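Local coordinates for protein unsaturated glucuronyl hydrolase (Streptococcus agalactiae, PDB 2ZZR) that hydrolyses unsaturated hyaluronan, chondroitin and heparin disaccharides, releasing the unsaturated uronic acid from their non-reducing end, at residues A[34-45]-A[347-357]. Residues are numbered along the deposited sequence; the frame is centred on the assembly and turned at random.
Sequences KALKQLYINIDY and SNNELIAGRPL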
loop_
_atom_site.group_PDB
_atom_site.type_symbol
_atom_site.label_atom_id
_atom_site.label_comp_id
_atom_site.label_asym_id
_atom_site.label_seq_id
_atom_site.Cartn_x
_atom_site.Cartn_y
_atom_site.Cartn_z
ATOM N N LYS A 34 19.155 -10.199 -3.920
ATOM C CA LYS A 34 18.543 -11.409 -3.356
ATOM C C LYS A 34 17.063 -11.515 -3.756
ATOM O O LYS A 34 16.591 -12.592 -4.122
ATOM C CB LYS A 34 18.709 -11.458 -1.833
ATOM C CG LYS A 34 18.345 -12.811 -1.193
ATOM C CD LYS A 34 18.671 -12.865 0.294
ATOM C CE LYS A 34 17.724 -12.001 1.115
ATOM N NZ LYS A 34 17.883 -12.224 2.572
ATOM N N ALA A 35 16.342 -10.394 -3.696
ATOM C CA ALA A 35 14.944 -10.355 -4.136
ATOM C C ALA A 35 14.809 -10.706 -5.617
ATOM O O ALA A 35 13.921 -11.474 -6.003
ATOM C CB ALA A 35 14.324 -8.979 -3.849
ATOM N N LEU A 36 15.696 -10.156 -6.445
ATOM C CA LEU A 36 15.655 -10.403 -7.888
ATOM C C LEU A 36 15.917 -11.864 -8.260
ATOM O O LEU A 36 15.298 -12.384 -9.187
ATOM C CB LEU A 36 16.602 -9.461 -8.639
ATOM C CG LEU A 36 15.899 -8.245 -9.249
ATOM C CD1 LEU A 36 15.108 -7.434 -8.205
ATOM C CD2 LEU A 36 16.884 -7.356 -9.995
ATOM N N LYS A 37 16.813 -12.518 -7.524
ATOM C CA LYS A 37 17.065 -13.952 -7.704
ATOM C C LYS A 37 15.775 -14.752 -7.516
ATOM O O LYS A 37 15.483 -15.663 -8.295
ATOM C CB LYS A 37 18.139 -14.443 -6.737
ATOM C CG LYS A 37 19.555 -14.039 -7.132
ATOM C CD LYS A 37 20.541 -14.456 -6.071
ATOM C CE LYS A 37 21.935 -13.931 -6.377
ATOM N NZ LYS A 37 22.863 -14.279 -5.266
ATOM N N GLN A 38 14.995 -14.388 -6.498
ATOM C CA GLN A 38 13.687 -15.011 -6.274
ATOM C C GLN A 38 12.688 -14.664 -7.380
ATOM O O GLN A 38 11.931 -15.526 -7.823
ATOM C CB GLN A 38 13.121 -14.642 -4.895
ATOM C CG GLN A 38 11.898 -15.484 -4.478
ATOM C CD GLN A 38 12.195 -16.979 -4.487
ATOM O OE1 GLN A 38 13.003 -17.464 -3.693
ATOM N NE2 GLN A 38 11.541 -17.713 -5.388
ATOM N N LEU A 39 12.694 -13.411 -7.836
ATOM C CA LEU A 39 11.788 -12.986 -8.906
ATOM C C LEU A 39 12.038 -13.733 -10.213
ATOM O O LEU A 39 11.091 -14.124 -10.895
ATOM C CB LEU A 39 11.855 -11.470 -9.141
ATOM C CG LEU A 39 11.238 -10.550 -8.075
ATOM C CD1 LEU A 39 11.297 -9.107 -8.556
ATOM C CD2 LEU A 39 9.792 -10.938 -7.746
ATOM N N TYR A 40 13.310 -13.941 -10.552
ATOM C CA TYR A 40 13.650 -14.677 -11.773
ATOM C C TYR A 40 13.196 -16.134 -11.720
ATOM O O TYR A 40 12.667 -16.658 -12.706
ATOM C CB TYR A 40 15.147 -14.574 -12.076
ATOM C CG TYR A 40 15.513 -13.309 -12.818
ATOM C CD1 TYR A 40 16.096 -12.233 -12.149
ATOM C CD2 TYR A 40 15.264 -13.181 -14.184
ATOM C CE1 TYR A 40 16.432 -11.066 -12.823
ATOM C CE2 TYR A 40 15.597 -12.018 -14.867
ATOM C CZ TYR A 40 16.180 -10.964 -14.178
ATOM O OH TYR A 40 16.520 -9.810 -14.844
ATOM N N ILE A 41 13.391 -16.762 -10.564
ATOM C CA ILE A 41 12.894 -18.115 -10.281
ATOM C C ILE A 41 11.362 -18.170 -10.404
ATOM O O ILE A 41 10.809 -19.129 -10.949
ATOM C CB ILE A 41 13.380 -18.601 -8.888
ATOM C CG1 ILE A 41 14.886 -18.899 -8.927
ATOM C CG2 ILE A 41 12.597 -19.834 -8.405
ATOM C CD1 ILE A 41 15.514 -19.141 -7.574
ATOM N N ASN A 42 10.686 -17.124 -9.928
ATOM C CA ASN A 42 9.223 -17.063 -9.997
ATOM C C ASN A 42 8.622 -16.719 -11.360
ATOM O O ASN A 42 7.502 -17.126 -11.650
ATOM C CB ASN A 42 8.664 -16.149 -8.899
ATOM C CG ASN A 42 8.773 -16.770 -7.517
ATOM O OD1 ASN A 42 9.142 -17.939 -7.372
ATOM N ND2 ASN A 42 8.438 -15.993 -6.492
ATOM N N ILE A 43 9.350 -15.976 -12.196
ATOM C CA ILE A 43 8.886 -15.703 -13.563
ATOM C C ILE A 43 8.635 -17.029 -14.304
ATOM O O ILE A 43 7.660 -17.173 -15.050
ATOM C CB ILE A 43 9.875 -14.792 -14.345
ATOM C CG1 ILE A 43 9.800 -13.356 -13.811
ATOM C CG2 ILE A 43 9.575 -14.802 -15.855
ATOM C CD1 ILE A 43 10.794 -12.392 -14.453
ATOM N N ASP A 44 9.516 -17.993 -14.069
ATOM C CA ASP A 44 9.383 -19.325 -14.649
ATOM C C ASP A 44 8.258 -20.137 -13.989
ATOM O O ASP A 44 7.554 -20.894 -14.662
ATOM C CB ASP A 44 10.721 -20.063 -14.564
ATOM C CG ASP A 44 11.824 -19.384 -15.379
ATOM O OD1 ASP A 44 11.545 -18.847 -16.474
ATOM O OD2 ASP A 44 12.982 -19.400 -14.924
ATOM N N TYR A 45 8.095 -19.961 -12.678
ATOM C CA TYR A 45 7.039 -20.616 -11.905
ATOM C C TYR A 45 5.636 -20.137 -12.299
ATOM O O TYR A 45 4.731 -20.953 -12.508
ATOM C CB TYR A 45 7.288 -20.417 -10.403
ATOM C CG TYR A 45 6.285 -21.085 -9.478
ATOM C CD1 TYR A 45 5.389 -20.323 -8.728
ATOM C CD2 TYR A 45 6.239 -22.473 -9.342
ATOM C CE1 TYR A 45 4.472 -20.920 -7.873
ATOM C CE2 TYR A 45 5.317 -23.086 -8.481
ATOM C CZ TYR A 45 4.435 -22.298 -7.755
ATOM O OH TYR A 45 3.526 -22.886 -6.902
ATOM N N SER A 347 13.377 -11.119 5.206
ATOM C CA SER A 347 13.479 -11.373 3.772
ATOM C C SER A 347 13.793 -12.843 3.492
ATOM O O SER A 347 14.446 -13.516 4.300
ATOM C CB SER A 347 14.522 -10.464 3.119
ATOM O OG SER A 347 15.812 -10.722 3.636
ATOM N N ASN A 348 13.315 -13.321 2.346
ATOM C CA ASN A 348 13.479 -14.713 1.935
ATOM C C ASN A 348 14.924 -15.094 1.631
ATOM O O ASN A 348 15.602 -14.431 0.844
ATOM C CB ASN A 348 12.619 -15.002 0.705
ATOM C CG ASN A 348 12.823 -16.409 0.160
ATOM O OD1 ASN A 348 12.695 -17.388 0.888
ATOM N ND2 ASN A 348 13.140 -16.507 -1.122
ATOM N N ASN A 349 15.368 -16.188 2.242
ATOM C CA ASN A 349 16.704 -16.726 1.998
ATOM C C ASN A 349 16.700 -18.004 1.161
ATOM O O ASN A 349 17.688 -18.317 0.491
ATOM C CB ASN A 349 17.441 -16.943 3.321
ATOM C CG ASN A 349 17.879 -15.638 3.961
ATOM O OD1 ASN A 349 18.426 -14.759 3.294
ATOM N ND2 ASN A 349 17.641 -15.507 5.260
ATOM N N GLU A 350 15.584 -18.731 1.185
ATOM C CA GLU A 350 15.488 -19.988 0.449
ATOM C C GLU A 350 15.014 -19.752 -0.981
ATOM O O GLU A 350 13.839 -19.460 -1.220
ATOM C CB GLU A 350 14.577 -20.979 1.180
ATOM C CG GLU A 350 14.673 -22.405 0.636
ATOM C CD GLU A 350 13.672 -23.360 1.261
ATOM O OE1 GLU A 350 13.573 -24.504 0.767
ATOM O OE2 GLU A 350 12.989 -22.979 2.240
ATOM N N LEU A 351 15.940 -19.880 -1.929
ATOM C CA LEU A 351 15.651 -19.597 -3.331
ATOM C C LEU A 351 15.095 -20.815 -4.063
ATOM O O LEU A 351 15.835 -21.550 -4.728
ATOM C CB LEU A 351 16.895 -19.054 -4.049
ATOM C CG LEU A 351 17.519 -17.733 -3.582
ATOM C CD1 LEU A 351 18.768 -17.443 -4.397
ATOM C CD2 LEU A 351 16.538 -16.568 -3.666
ATOM N N ILE A 352 13.788 -21.027 -3.927
ATOM C CA ILE A 352 13.083 -22.091 -4.651
ATOM C C ILE A 352 11.754 -21.568 -5.205
ATOM O O ILE A 352 11.214 -20.577 -4.700
ATOM C CB ILE A 352 12.863 -23.373 -3.791
ATOM C CG1 ILE A 352 12.043 -23.077 -2.536
ATOM C CG2 ILE A 352 14.204 -24.022 -3.418
ATOM C CD1 ILE A 352 11.415 -24.307 -1.897
ATOM N N ALA A 353 11.245 -22.236 -6.238
ATOM C CA ALA A 353 10.038 -21.811 -6.949
ATOM C C ALA A 353 8.861 -21.527 -6.013
ATOM O O ALA A 353 8.534 -22.339 -5.144
ATOM C CB ALA A 353 9.649 -22.844 -8.010
ATOM N N GLY A 354 8.255 -20.354 -6.185
ATOM C CA GLY A 354 7.055 -19.976 -5.438
ATOM C C GLY A 354 7.248 -19.308 -4.087
ATOM O O GLY A 354 6.270 -18.912 -3.455
ATOM N N ARG A 355 8.494 -19.189 -3.629
ATOM C CA ARG A 355 8.783 -18.475 -2.381
ATOM C C ARG A 355 8.505 -16.980 -2.573
ATOM O O ARG A 355 8.605 -16.471 -3.692
ATOM C CB ARG A 355 10.239 -18.679 -1.942
ATOM C CG ARG A 355 10.605 -20.102 -1.498
ATOM C CD ARG A 355 10.205 -20.417 -0.071
ATOM N NE ARG A 355 11.006 -19.701 0.926
ATOM C CZ ARG A 355 10.967 -19.942 2.232
ATOM N NH1 ARG A 355 11.726 -19.239 3.062
ATOM N NH2 ARG A 355 10.173 -20.890 2.713
ATOM N N PRO A 356 8.139 -16.278 -1.481
ATOM C CA PRO A 356 7.935 -14.837 -1.555
ATOM C C PRO A 356 9.250 -14.087 -1.337
ATOM O O PRO A 356 10.257 -14.697 -0.980
ATOM C CB PRO A 356 6.985 -14.571 -0.387
ATOM C CG PRO A 356 7.378 -15.577 0.636
ATOM C CD PRO A 356 7.888 -16.794 -0.122
ATOM N N LEU A 357 9.240 -12.776 -1.553
ATOM C CA LEU A 357 10.411 -11.955 -1.264
ATOM C C LEU A 357 10.555 -11.737 0.234
ATOM O O LEU A 357 11.671 -11.637 0.760
ATOM C CB LEU A 357 10.300 -10.602 -1.980
ATOM C CG LEU A 357 10.060 -10.584 -3.491
ATOM C CD1 LEU A 357 10.132 -9.165 -4.005
ATOM C CD2 LEU A 357 11.078 -11.481 -4.222
HETATM O O HOH W 1 14.613 -13.550 -1.837
#
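Asn42 bonds the backbone of Gly354 and Arg355 with the two ends of its amide. Asn42 ND2 donates to Arg355 O at 2.8 Å, and that oxygen lies in the plane of the Asn42 amide. Asn42 OD1 takes the N-H of Gly354, N to OD1 2.8 Å. Gln38 NE2 donates to the same OD1 from the opposite face of the Asn42 carboxamide; together with the ND2 bond, these probably fix the rotation of the amide. Gln38 NE2 also gives a bond to Ile352 O, 3.0 Å away and tilted 22° from the Gln38 amide plane. The Gln38 chain folds at chi2 (57°), which brings the buried amide in among the loop backbone. Gln38 OE1 comes 2.7 Å from Asn348 ND2, the two amide planes 55° apart.

These bonds hold a type II turn from Ile352 to Arg355, in the loop between helix 328-346 and strand 361-362. The loop runs along helix 25-46 of this glycoside hydrolase family 88 alpha-barrel enzyme, away from the catalytic residues. Arg355 N reaches Ile352 O from the face opposite Gln38 NE2. Gly354 lays its CA over one face of the Tyr45 ring, 4.0 Å from the centroid, as a CH-pi contact. Tyr45 OH bonds to Tyr60 O, and Ala353 CB packs against CD2 of the ring.

Within the loop, Arg355 grips Asn348 OD1 side-on through NE and NH1. At the other end Lys34 passes its CD and CE over Asn348 O, and a bend at chi3 carries NZ to its two acceptors. Lys34 NZ donates to Asn349 OD1 at 2.7 Å and to Ser347 OG, which is also bonded to Ile343 O. A water links Lys34 O to Asn348 O. Leu351 sets CD1 against Lys37 and CB against Ile41 CD1. Leu357 CD2 wedges between Ala35, Gln38 CB and Leu39 CD2, the last at 3.8 Å.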